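Local coordinates for protein leucyl aminopeptidase (Trypanosoma brucei brucei, PDB 5NTD) that probably removes N-terminal amino acids, leucine among them, from peptides as a manganese-bound, bestatin-binding M17 aminopeptidase, at residues 240-245 against 266-271; 338-343 against 376-381; 81-86 against 124-129; 46-51 against 141-146. All blocks are in the same frame, centred on the assembly; numbering follows the deposited sequence.

In the fold
From the N terminus, strand 46-51 comes first; contact 4 closes with 141-146. Within that long loop contact 3 is nested, 81-86 meeting helix 124-129. The two have centres about 10 Å apart in the N-terminal macro-like domain: contact 4 joins two strands of the sheet, and contact 3 sets helix 120-131 against its edge strand. The chain then enters the catalytic domain, where contact 1 pairs 240-245 with 266-271 before contact 2 opens; there 338-343 meets helix segment 376-381. Contacts 1 and 2 are in series and adjoin in one sheet, V270 and R268 pairing with L339 and L341. Centres of contacts 1 and 4 lie about 44 Å apart, on opposite sides of the chain's centre.

Contact 1 of 4, residues 240-245 against 266-271; sequences VDVICG and APRLVT
R268 and C244 meet across an antiparallel strand pair at the border of the mixed sheet of the catalytic domain, where 240-244 runs against 268-271. The pair illustrates how an arginine can turn the face of its guanidinium to a neighbour. CB of R268 stands 3.9 Å from the carbonyl O of I243. CG of R268 comes next, 3.8 Å from SG of C244 and also close to CG1 of V242. A bend at chi2 (138°) places CD. Farther out, NE and CZ of R268 are each 3.7 Å from SG of C244, and the sulfur sits 3.6 Å above the guanidinium plane, over its centre. At the tip, NH1 of R268 turns back to O of A266 at 2.9 Å, a bond tilted from both the carbonyl and guanidinium planes. T226 of helix 222-236 touches the arginine as well.

Between the backbones, D241 pairs with T271 and I243 with L269 by reciprocal bonds, and N of G245 adds a further one to O of P267 at 2.8 Å and 169°. I243 and L269 share the other face, packed against H384 of helix 374-387. On that face OG1 of T271 is hydrogen-bonded to OG1 of T338, and a water bridges the strands: it donates to OD2 of D241 and to O of L269, and accepts from OG1 of T271 at 2.6 Å.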
loop_
_atom_site.group_PDB
_atom_site.type_symbol
_atom_site.label_atom_id
_atom_site.label_comp_id
_atom_site.label_asym_id
_atom_site.label_seq_id
_atom_site.Cartn_x
_atom_site.Cartn_y
_atom_site.Cartn_z
ATOM N N VAL G 240 -24.346 14.979 -38.887
ATOM C CA VAL G 240 -24.080 14.761 -37.464
ATOM C C VAL G 240 -25.356 14.285 -36.782
ATOM O O VAL G 240 -26.422 14.870 -36.942
ATOM C CB VAL G 240 -23.467 15.991 -36.788
ATOM C CG1 VAL G 240 -24.335 17.240 -37.000
ATOM C CG2 VAL G 240 -23.272 15.751 -35.290
ATOM N N ASP G 241 -25.214 13.189 -36.057
ATOM C CA ASP G 241 -26.308 12.597 -35.262
ATOM C C ASP G 241 -25.848 12.542 -33.779
ATOM O O ASP G 241 -24.778 12.038 -33.489
ATOM C CB ASP G 241 -26.629 11.190 -35.749
ATOM C CG ASP G 241 -27.652 10.471 -34.868
ATOM O OD1 ASP G 241 -28.737 11.054 -34.646
ATOM O OD2 ASP G 241 -27.400 9.300 -34.441
ATOM N N VAL G 242 -26.676 13.039 -32.893
ATOM C CA VAL G 242 -26.371 13.092 -31.484
ATOM C C VAL G 242 -27.440 12.381 -30.685
ATOM O O VAL G 242 -28.605 12.759 -30.720
ATOM C CB VAL G 242 -26.295 14.535 -30.962
ATOM C CG1 VAL G 242 -26.004 14.560 -29.465
ATOM C CG2 VAL G 242 -25.219 15.315 -31.694
ATOM N N ILE G 243 -27.034 11.382 -29.918
ATOM C CA ILE G 243 -27.922 10.770 -28.938
ATOM C C ILE G 243 -27.429 11.195 -27.570
ATOM O O ILE G 243 -26.323 10.843 -27.154
ATOM C CB ILE G 243 -27.967 9.255 -29.057
ATOM C CG1 ILE G 243 -28.137 8.877 -30.521
ATOM C CG2 ILE G 243 -29.114 8.702 -28.227
ATOM C CD1 ILE G 243 -28.097 7.396 -30.768
ATOM N N CYS G 244 -28.267 11.915 -26.852
ATOM C CA CYS G 244 -27.842 12.660 -25.647
ATOM C C CYS G 244 -28.520 12.235 -24.351
ATOM O O CYS G 244 -29.724 12.007 -24.307
ATOM C CB CYS G 244 -28.083 14.152 -25.820
ATOM S SG CYS G 244 -27.478 15.134 -24.417
ATOM N N GLY G 245 -27.699 12.068 -23.318
ATOM C CA GLY G 245 -28.180 11.902 -21.940
ATOM C C GLY G 245 -29.159 10.787 -21.728
ATOM O O GLY G 245 -28.930 9.644 -22.105
ATOM N N ALA G 266 -23.990 15.633 -19.553
ATOM C CA ALA G 266 -24.558 14.335 -19.982
ATOM C C ALA G 266 -23.681 13.622 -21.006
ATOM O O ALA G 266 -22.971 14.261 -21.775
ATOM C CB ALA G 266 -25.944 14.546 -20.550
ATOM N N PRO G 267 -23.756 12.289 -21.048
ATOM C CA PRO G 267 -23.013 11.582 -22.067
ATOM C C PRO G 267 -23.694 11.748 -23.405
ATOM O O PRO G 267 -24.897 11.998 -23.458
ATOM C CB PRO G 267 -23.104 10.129 -21.630
ATOM C CG PRO G 267 -24.356 10.062 -20.847
ATOM C CD PRO G 267 -24.481 11.375 -20.159
ATOM N N ARG G 268 -22.917 11.583 -24.461
ATOM C CA ARG G 268 -23.424 11.656 -25.830
ATOM C C ARG G 268 -22.777 10.618 -26.695
ATOM O O ARG G 268 -21.574 10.432 -26.641
ATOM C CB ARG G 268 -23.164 13.054 -26.422
ATOM C CG ARG G 268 -24.099 14.120 -25.867
ATOM C CD ARG G 268 -23.333 15.378 -25.585
ATOM N NE ARG G 268 -24.170 16.551 -25.366
ATOM C CZ ARG G 268 -24.394 17.129 -24.194
ATOM N NH1 ARG G 268 -23.876 16.667 -23.076
ATOM N NH2 ARG G 268 -25.103 18.241 -24.160
ATOM N N LEU G 269 -23.594 10.006 -27.520
ATOM C CA LEU G 269 -23.124 9.221 -28.651
ATOM C C LEU G 269 -23.295 10.088 -29.903
ATOM O O LEU G 269 -24.396 10.340 -30.372
ATOM C CB LEU G 269 -23.899 7.939 -28.777
ATOM C CG LEU G 269 -23.219 6.820 -29.551
ATOM C CD1 LEU G 269 -21.974 6.296 -28.861
ATOM C CD2 LEU G 269 -24.211 5.686 -29.744
ATOM N N VAL G 270 -22.169 10.530 -30.433
ATOM C CA VAL G 270 -22.125 11.447 -31.552
ATOM C C VAL G 270 -21.602 10.740 -32.806
ATOM O O VAL G 270 -20.451 10.312 -32.844
ATOM C CB VAL G 270 -21.242 12.638 -31.259
ATOM C CG1 VAL G 270 -21.204 13.599 -32.434
ATOM C CG2 VAL G 270 -21.727 13.369 -30.031
ATOM N N THR G 271 -22.441 10.641 -33.828
ATOM C CA THR G 271 -22.039 9.994 -35.062
ATOM C C THR G 271 -22.002 10.988 -36.216
ATOM O O THR G 271 -22.964 11.700 -36.484
ATOM C CB THR G 271 -22.930 8.794 -35.413
ATOM O OG1 THR G 271 -22.846 7.795 -34.372
ATOM C CG2 THR G 271 -22.485 8.148 -36.709
HETATM O O HOH W 1 -24.877 8.525 -33.013
#

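Contact 2 of 4, residues 338-343 against 376-381; sequences TLCLAE and IVLGDG
C340 meets the helix through a chi1 of -55°, which puts SG anti to its own carbonyl carbon and beside its backbone N; V377 answers with a chi1 of 129°, away from the usual staggered positions. Between them CB of C340 and CG1 of V377 come to 3.3 Å, tighter than usual for two carbons. The unusual torsion and the short approach coincide, so the detail at this valine is best treated as doubtful, although the packing of the two residues is not.

The sulfur lies against the helix backbone. SG of C340 is 3.6 Å from O of V377 and 3.7 Å from CA of G381, while CD2 of L378 stands farther off at 4.5 Å. G381 has no side chain to hold the strand away, and its bare CA also receives CG2 of T338 at 4.3 Å. The same O of V377 accepts the helical bond from N of G381.

This is the strand-helix layer of the catalytic domain beside the metal site. Helix 374-387 begins directly after E373, a manganese ligand, and the V377 side chain is about 8 Å from a bound manganese. The carboxylate of D380, on this helix, accepts from the backbone N of I256 and of K360. Thiol, methyl and bare backbone carbon meet here without a hydrogen bond between the segments, consistent with apolar packing, rather than polar pairing of the two, joining this strand and helix.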
loop_
_atom_site.group_PDB
_atom_site.type_symbol
_atom_site.label_atom_id
_atom_site.label_comp_id
_atom_site.label_asym_id
_atom_site.label_seq_id
_atom_site.Cartn_x
_atom_site.Cartn_y
_atom_site.Cartn_z
ATOM N N THR G 338 -17.995 7.684 -34.903
ATOM C CA THR G 338 -18.837 7.655 -33.696
ATOM C C THR G 338 -17.965 7.997 -32.482
ATOM O O THR G 338 -17.022 7.288 -32.144
ATOM C CB THR G 338 -19.556 6.308 -33.547
ATOM O OG1 THR G 338 -20.487 6.147 -34.631
ATOM C CG2 THR G 338 -20.318 6.232 -32.227
ATOM N N LEU G 339 -18.298 9.105 -31.855
ATOM C CA LEU G 339 -17.617 9.579 -30.653
ATOM C C LEU G 339 -18.413 9.139 -29.427
ATOM O O LEU G 339 -19.581 9.481 -29.268
ATOM C CB LEU G 339 -17.485 11.082 -30.644
ATOM C CG LEU G 339 -16.901 11.706 -31.909
ATOM C CD1 LEU G 339 -16.926 13.219 -31.746
ATOM C CD2 LEU G 339 -15.488 11.227 -32.191
ATOM N N CYS G 340 -17.759 8.359 -28.577
ATOM C CA CYS G 340 -18.384 7.837 -27.371
ATOM C C CYS G 340 -18.002 8.773 -26.242
ATOM O O CYS G 340 -16.990 8.582 -25.558
ATOM C CB CYS G 340 -17.931 6.414 -27.087
ATOM S SG CYS G 340 -18.186 5.264 -28.449
ATOM N N LEU G 341 -18.818 9.790 -26.063
ATOM C CA LEU G 341 -18.513 10.892 -25.133
ATOM C C LEU G 341 -19.188 10.723 -23.775
ATOM O O LEU G 341 -20.404 10.581 -23.657
ATOM C CB LEU G 341 -18.928 12.234 -25.691
ATOM C CG LEU G 341 -18.346 12.586 -27.046
ATOM C CD1 LEU G 341 -18.925 13.925 -27.531
ATOM C CD2 LEU G 341 -16.837 12.674 -27.006
ATOM N N ALA G 342 -18.351 10.724 -22.757
ATOM C CA ALA G 342 -18.820 10.624 -21.364
ATOM C C ALA G 342 -17.710 11.093 -20.442
ATOM O O ALA G 342 -16.539 11.015 -20.771
ATOM C CB ALA G 342 -19.209 9.199 -21.005
ATOM N N GLU G 343 -18.099 11.616 -19.298
ATOM C CA GLU G 343 -17.169 11.750 -18.171
ATOM C C GLU G 343 -17.464 10.605 -17.205
ATOM O O GLU G 343 -18.621 10.374 -16.862
ATOM C CB GLU G 343 -17.281 13.072 -17.441
ATOM C CG GLU G 343 -16.323 13.128 -16.244
ATOM C CD GLU G 343 -16.172 14.497 -15.629
ATOM O OE1 GLU G 343 -17.070 15.369 -15.783
ATOM O OE2 GLU G 343 -15.189 14.687 -14.873
ATOM N N ILE G 376 -16.681 -0.546 -22.158
ATOM C CA ILE G 376 -18.167 -0.540 -22.085
ATOM C C ILE G 376 -18.748 0.465 -23.083
ATOM O O ILE G 376 -19.645 0.205 -23.853
ATOM C CB ILE G 376 -18.646 -0.200 -20.665
ATOM C CG1 ILE G 376 -18.310 -1.376 -19.724
ATOM C CG2 ILE G 376 -20.131 0.093 -20.658
ATOM C CD1 ILE G 376 -18.571 -1.104 -18.271
ATOM N N VAL G 377 -18.203 1.629 -23.020
ATOM C CA VAL G 377 -18.601 2.744 -23.859
ATOM C C VAL G 377 -18.376 2.381 -25.356
ATOM O O VAL G 377 -19.207 2.581 -26.219
ATOM C CB VAL G 377 -17.808 3.956 -23.315
ATOM C CG1 VAL G 377 -17.061 4.715 -24.345
ATOM C CG2 VAL G 377 -18.697 4.802 -22.429
ATOM N N LEU G 378 -17.243 1.770 -25.620
ATOM C CA LEU G 378 -16.897 1.325 -26.958
ATOM C C LEU G 378 -17.784 0.196 -27.435
ATOM O O LEU G 378 -18.032 0.035 -28.632
ATOM C CB LEU G 378 -15.426 0.899 -27.021
ATOM C CG LEU G 378 -14.419 2.037 -26.881
ATOM C CD1 LEU G 378 -13.036 1.492 -26.605
ATOM C CD2 LEU G 378 -14.400 2.899 -28.138
ATOM N N GLY G 379 -18.216 -0.628 -26.503
ATOM C CA GLY G 379 -19.142 -1.740 -26.843
ATOM C C GLY G 379 -20.438 -1.223 -27.471
ATOM O O GLY G 379 -20.929 -1.735 -28.472
ATOM N N ASP G 380 -20.953 -0.168 -26.887
ATOM C CA ASP G 380 -22.132 0.511 -27.436
ATOM C C ASP G 380 -21.798 1.209 -28.776
ATOM O O ASP G 380 -22.576 1.194 -29.700
ATOM C CB ASP G 380 -22.705 1.502 -26.434
ATOM C CG ASP G 380 -23.674 0.842 -25.461
ATOM O OD1 ASP G 380 -24.032 -0.343 -25.664
ATOM O OD2 ASP G 380 -24.132 1.528 -24.520
ATOM N N GLY G 381 -20.624 1.812 -28.834
ATOM C CA GLY G 381 -20.119 2.487 -30.045
ATOM C C GLY G 381 -20.008 1.568 -31.251
ATOM O O GLY G 381 -20.518 1.873 -32.308
#

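Contact 3 of 4, residues 81-86 against 124-129; sequences GGTYGV and TALVTA
CD2 of L126 stands nearly above the carbonyl oxygens of two flat peptide groups, those following G81 and G82. It is 3.6 Å from O of G81, and over the G82 group it keeps to the outer rim, with CD2 of L126 at 3.2 Å from O of G82. The setting is the macro-like N-terminal domain, whose mixed sheet ends, within this chain, in strand 83-89; helix 120-131 rests on the sheet and reaches the turn that leads into this strand.

Of the two leucine branches, CD2 is the one that reaches the glycine oxygens. T83 slides past L126 in the opposite direction: CG2 of T83 touches CD2 of L126 at 3.8 Å and lies equally near the O of L126. Nearly one helical turn on, CB of A129 meets CG2 of T83 at 4.1 Å, so the threonine methyl is flanked by two helix side chains. The contact is a small one at the surface, made by methyls and backbone oxygens. Its strand also forms backbone bonds to 99-107, and G85 O accepts from R101 of a neighbouring subunit.

Within the helix, O of T124 accepts from both N and OG1 of T128, the hydroxyl OG1 of T128 approaching from above the carbonyl plane at 2.9 Å.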
loop_
_atom_site.group_PDB
_atom_site.type_symbol
_atom_site.label_atom_id
_atom_site.label_comp_id
_atom_site.label_asym_id
_atom_site.label_seq_id
_atom_site.Cartn_x
_atom_site.Cartn_y
_atom_site.Cartn_z
ATOM N N GLY G 81 21.034 12.932 -32.880
ATOM C CA GLY G 81 19.893 13.253 -32.020
ATOM C C GLY G 81 19.957 14.564 -31.273
ATOM O O GLY G 81 19.057 14.906 -30.510
ATOM N N GLY G 82 21.003 15.334 -31.523
ATOM C CA GLY G 82 21.199 16.653 -30.877
ATOM C C GLY G 82 21.153 17.835 -31.849
ATOM O O GLY G 82 21.007 17.676 -33.068
ATOM N N THR G 83 21.235 19.026 -31.276
ATOM C CA THR G 83 21.283 20.257 -32.038
ATOM C C THR G 83 22.586 21.023 -31.776
ATOM O O THR G 83 23.274 20.788 -30.791
ATOM C CB THR G 83 20.104 21.193 -31.751
ATOM O OG1 THR G 83 20.128 21.595 -30.384
ATOM C CG2 THR G 83 18.788 20.543 -32.061
ATOM N N TYR G 84 22.872 21.958 -32.676
ATOM C CA TYR G 84 24.046 22.839 -32.585
ATOM C C TYR G 84 23.761 24.104 -33.353
ATOM O O TYR G 84 23.412 24.076 -34.521
ATOM C CB TYR G 84 25.295 22.192 -33.136
ATOM C CG TYR G 84 26.578 22.798 -32.596
ATOM C CD1 TYR G 84 27.193 23.901 -33.220
ATOM C CD2 TYR G 84 27.204 22.258 -31.470
ATOM C CE1 TYR G 84 28.387 24.437 -32.731
ATOM C CE2 TYR G 84 28.398 22.784 -30.982
ATOM C CZ TYR G 84 28.997 23.868 -31.623
ATOM O OH TYR G 84 30.156 24.394 -31.094
ATOM N N GLY G 85 23.893 25.214 -32.666
ATOM C CA GLY G 85 23.530 26.537 -33.194
ATOM C C GLY G 85 24.757 27.421 -33.424
ATOM O O GLY G 85 25.727 27.425 -32.646
ATOM N N VAL G 86 24.694 28.154 -34.519
ATOM C CA VAL G 86 25.743 29.150 -34.879
ATOM C C VAL G 86 25.124 30.438 -35.400
ATOM O O VAL G 86 24.059 30.435 -36.044
ATOM C CB VAL G 86 26.727 28.665 -35.938
ATOM C CG1 VAL G 86 27.577 27.547 -35.396
ATOM C CG2 VAL G 86 25.990 28.243 -37.192
ATOM N N THR G 124 10.858 15.797 -34.709
ATOM C CA THR G 124 10.029 16.564 -33.759
ATOM C C THR G 124 10.877 17.137 -32.604
ATOM O O THR G 124 10.832 18.315 -32.308
ATOM C CB THR G 124 8.882 15.718 -33.185
ATOM O OG1 THR G 124 7.991 15.380 -34.254
ATOM C CG2 THR G 124 8.113 16.489 -32.121
ATOM N N ALA G 125 11.664 16.280 -32.005
ATOM C CA ALA G 125 12.491 16.686 -30.835
ATOM C C ALA G 125 13.530 17.761 -31.215
ATOM O O ALA G 125 13.740 18.736 -30.526
ATOM C CB ALA G 125 13.183 15.480 -30.227
ATOM N N LEU G 126 14.171 17.569 -32.364
ATOM C CA LEU G 126 15.166 18.546 -32.873
ATOM C C LEU G 126 14.550 19.930 -33.125
ATOM O O LEU G 126 15.083 20.960 -32.718
ATOM C CB LEU G 126 15.799 18.068 -34.147
ATOM C CG LEU G 126 16.622 16.800 -33.992
ATOM C CD1 LEU G 126 17.003 16.297 -35.362
ATOM C CD2 LEU G 126 17.877 17.047 -33.158
ATOM N N VAL G 127 13.427 19.949 -33.782
ATOM C CA VAL G 127 12.806 21.225 -34.125
ATOM C C VAL G 127 12.311 21.881 -32.823
ATOM O O VAL G 127 12.367 23.108 -32.646
ATOM C CB VAL G 127 11.698 21.086 -35.174
ATOM C CG1 VAL G 127 11.081 22.440 -35.498
ATOM C CG2 VAL G 127 12.274 20.508 -36.448
ATOM N N THR G 128 11.773 21.060 -31.935
ATOM C CA THR G 128 11.272 21.572 -30.615
ATOM C C THR G 128 12.423 22.290 -29.889
ATOM O O THR G 128 12.272 23.402 -29.438
ATOM C CB THR G 128 10.714 20.448 -29.745
ATOM O OG1 THR G 128 9.515 19.961 -30.351
ATOM C CG2 THR G 128 10.409 20.942 -28.340
ATOM N N ALA G 129 13.553 21.624 -29.828
ATOM C CA ALA G 129 14.731 22.188 -29.199
ATOM C C ALA G 129 15.161 23.503 -29.898
ATOM O O ALA G 129 15.464 24.508 -29.259
ATOM C CB ALA G 129 15.881 21.189 -29.215
#

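Contact 4 of 4, residues 46-51 against 141-146; sequences LAVLVG and VDVFVL
O of V48 accepts from N of F144 at 2.7 Å, with an angle of 160° at the hydrogen, and the donor tilted somewhat from the carbonyl plane. The side chain of F144 also lies beside this oxygen. A chi1 of -69° sets its CG anti to the carbonyl carbon. CB of F144 is 3.5 Å from O of V48, and the ring turns its edge to that oxygen, CD1 of F144 being 3.7 Å away with O of V48 in the ring plane. F66 and Y34 also pack edge-to-face with this ring.

Taken in chain order, the bonds run from N of V48 to O of D142, from N of F144 to O of V48, from N of V50 to O of F144 and from N of L146 to O of V50, donors alternating between the strands. That is the pattern of parallel strands, here two inner neighbours of the six-stranded sheet of the macro-like domain, their axes 16° apart. Strand 183-188 flanks the pair beyond 141-145, and 99-107 beyond 46-51.

On the face carrying V48, V50, V143 and V145, the valines V50 and V145 lie side by side and point the same way, CG2 of V50 to CG1 of V145 at 3.7 Å. CG2 of V48 touches CG1 of V141 at 3.9 Å, and helix 120-131 covers this face through L126, V127 and A130. The opposite face holds L49, whose CD1 reaches both CB of F144 and, at 3.9 Å, CD2 of L146. D142, on that face too, has its buried carboxylate satisfied by Y34, S43 and Q185.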
loop_
_atom_site.group_PDB
_atom_site.type_symbol
_atom_site.label_atom_id
_atom_site.label_comp_id
_atom_site.label_asym_id
_atom_site.label_seq_id
_atom_site.Cartn_x
_atom_site.Cartn_y
_atom_site.Cartn_z
ATOM N N LEU G 46 15.873 33.291 -37.212
ATOM C CA LEU G 46 16.167 31.892 -36.896
ATOM C C LEU G 46 15.921 31.011 -38.101
ATOM O O LEU G 46 14.893 31.112 -38.760
ATOM C CB LEU G 46 15.292 31.422 -35.729
ATOM C CG LEU G 46 15.469 29.975 -35.313
ATOM C CD1 LEU G 46 16.857 29.688 -34.743
ATOM C CD2 LEU G 46 14.392 29.605 -34.287
ATOM N N ALA G 47 16.858 30.122 -38.353
ATOM C CA ALA G 47 16.656 29.078 -39.363
ATOM C C ALA G 47 17.082 27.750 -38.809
ATOM O O ALA G 47 18.088 27.656 -38.078
ATOM C CB ALA G 47 17.454 29.376 -40.627
ATOM N N VAL G 48 16.349 26.717 -39.203
ATOM C CA VAL G 48 16.606 25.355 -38.717
ATOM C C VAL G 48 16.950 24.465 -39.899
ATOM O O VAL G 48 16.282 24.511 -40.926
ATOM C CB VAL G 48 15.398 24.809 -37.946
ATOM C CG1 VAL G 48 15.724 23.470 -37.282
ATOM C CG2 VAL G 48 14.917 25.805 -36.904
ATOM N N LEU G 49 17.964 23.651 -39.721
ATOM C CA LEU G 49 18.343 22.684 -40.704
ATOM C C LEU G 49 18.400 21.288 -40.096
ATOM O O LEU G 49 19.241 21.020 -39.229
ATOM C CB LEU G 49 19.729 23.031 -41.280
ATOM C CG LEU G 49 20.332 22.016 -42.280
ATOM C CD1 LEU G 49 19.461 21.872 -43.518
ATOM C CD2 LEU G 49 21.748 22.419 -42.668
ATOM N N VAL G 50 17.541 20.393 -40.574
ATOM C CA VAL G 50 17.489 19.023 -40.005
ATOM C C VAL G 50 17.634 17.945 -41.057
ATOM O O VAL G 50 16.921 17.926 -42.049
ATOM C CB VAL G 50 16.276 18.731 -39.067
ATOM C CG1 VAL G 50 16.291 19.696 -37.890
ATOM C CG2 VAL G 50 14.968 18.890 -39.768
ATOM N N GLY G 51 18.530 17.020 -40.781
ATOM C CA GLY G 51 18.711 15.869 -41.649
ATOM C C GLY G 51 19.644 14.855 -41.055
ATOM O O GLY G 51 20.203 15.054 -39.975
ATOM N N VAL G 141 9.581 30.947 -38.844
ATOM C CA VAL G 141 10.867 30.219 -38.808
ATOM C C VAL G 141 10.957 29.256 -39.990
ATOM O O VAL G 141 10.086 28.407 -40.184
ATOM C CB VAL G 141 11.053 29.419 -37.476
ATOM C CG1 VAL G 141 12.352 28.639 -37.472
ATOM C CG2 VAL G 141 10.999 30.370 -36.294
ATOM N N ASP G 142 12.049 29.359 -40.729
ATOM C CA ASP G 142 12.304 28.484 -41.863
ATOM C C ASP G 142 12.924 27.195 -41.339
ATOM O O ASP G 142 13.941 27.205 -40.684
ATOM C CB ASP G 142 13.221 29.122 -42.898
ATOM C CG ASP G 142 12.633 30.390 -43.507
ATOM O OD1 ASP G 142 11.407 30.454 -43.753
ATOM O OD2 ASP G 142 13.417 31.311 -43.781
ATOM N N VAL G 143 12.228 26.093 -41.587
ATOM C CA VAL G 143 12.699 24.758 -41.205
ATOM C C VAL G 143 13.026 24.006 -42.469
ATOM O O VAL G 143 12.162 23.478 -43.180
ATOM C CB VAL G 143 11.665 23.992 -40.359
ATOM C CG1 VAL G 143 12.255 22.708 -39.829
ATOM C CG2 VAL G 143 11.192 24.847 -39.200
ATOM N N PHE G 144 14.315 23.924 -42.723
ATOM C CA PHE G 144 14.831 23.223 -43.908
ATOM C C PHE G 144 15.052 21.780 -43.531
ATOM O O PHE G 144 15.884 21.456 -42.673
ATOM C CB PHE G 144 16.154 23.813 -44.382
ATOM C CG PHE G 144 16.027 25.194 -44.966
ATOM C CD1 PHE G 144 15.991 26.315 -44.152
ATOM C CD2 PHE G 144 15.959 25.374 -46.357
ATOM C CE1 PHE G 144 15.877 27.577 -44.700
ATOM C CE2 PHE G 144 15.851 26.643 -46.910
ATOM C CZ PHE G 144 15.796 27.739 -46.080
ATOM N N VAL G 145 14.289 20.905 -44.171
ATOM C CA VAL G 145 14.399 19.461 -43.907
ATOM C C VAL G 145 15.029 18.821 -45.124
ATOM O O VAL G 145 14.683 19.143 -46.242
ATOM C CB VAL G 145 13.041 18.805 -43.554
ATOM C CG1 VAL G 145 12.395 19.528 -42.381
ATOM C CG2 VAL G 145 12.075 18.811 -44.713
ATOM N N LEU G 146 15.931 17.891 -44.885
ATOM C CA LEU G 146 16.635 17.210 -45.965
ATOM C C LEU G 146 15.979 15.890 -46.383
ATOM O O LEU G 146 16.414 15.270 -47.340
ATOM C CB LEU G 146 18.094 17.010 -45.610
ATOM C CG LEU G 146 18.786 18.330 -45.247
ATOM C CD1 LEU G 146 20.244 18.077 -44.904
ATOM C CD2 LEU G 146 18.689 19.363 -46.352
#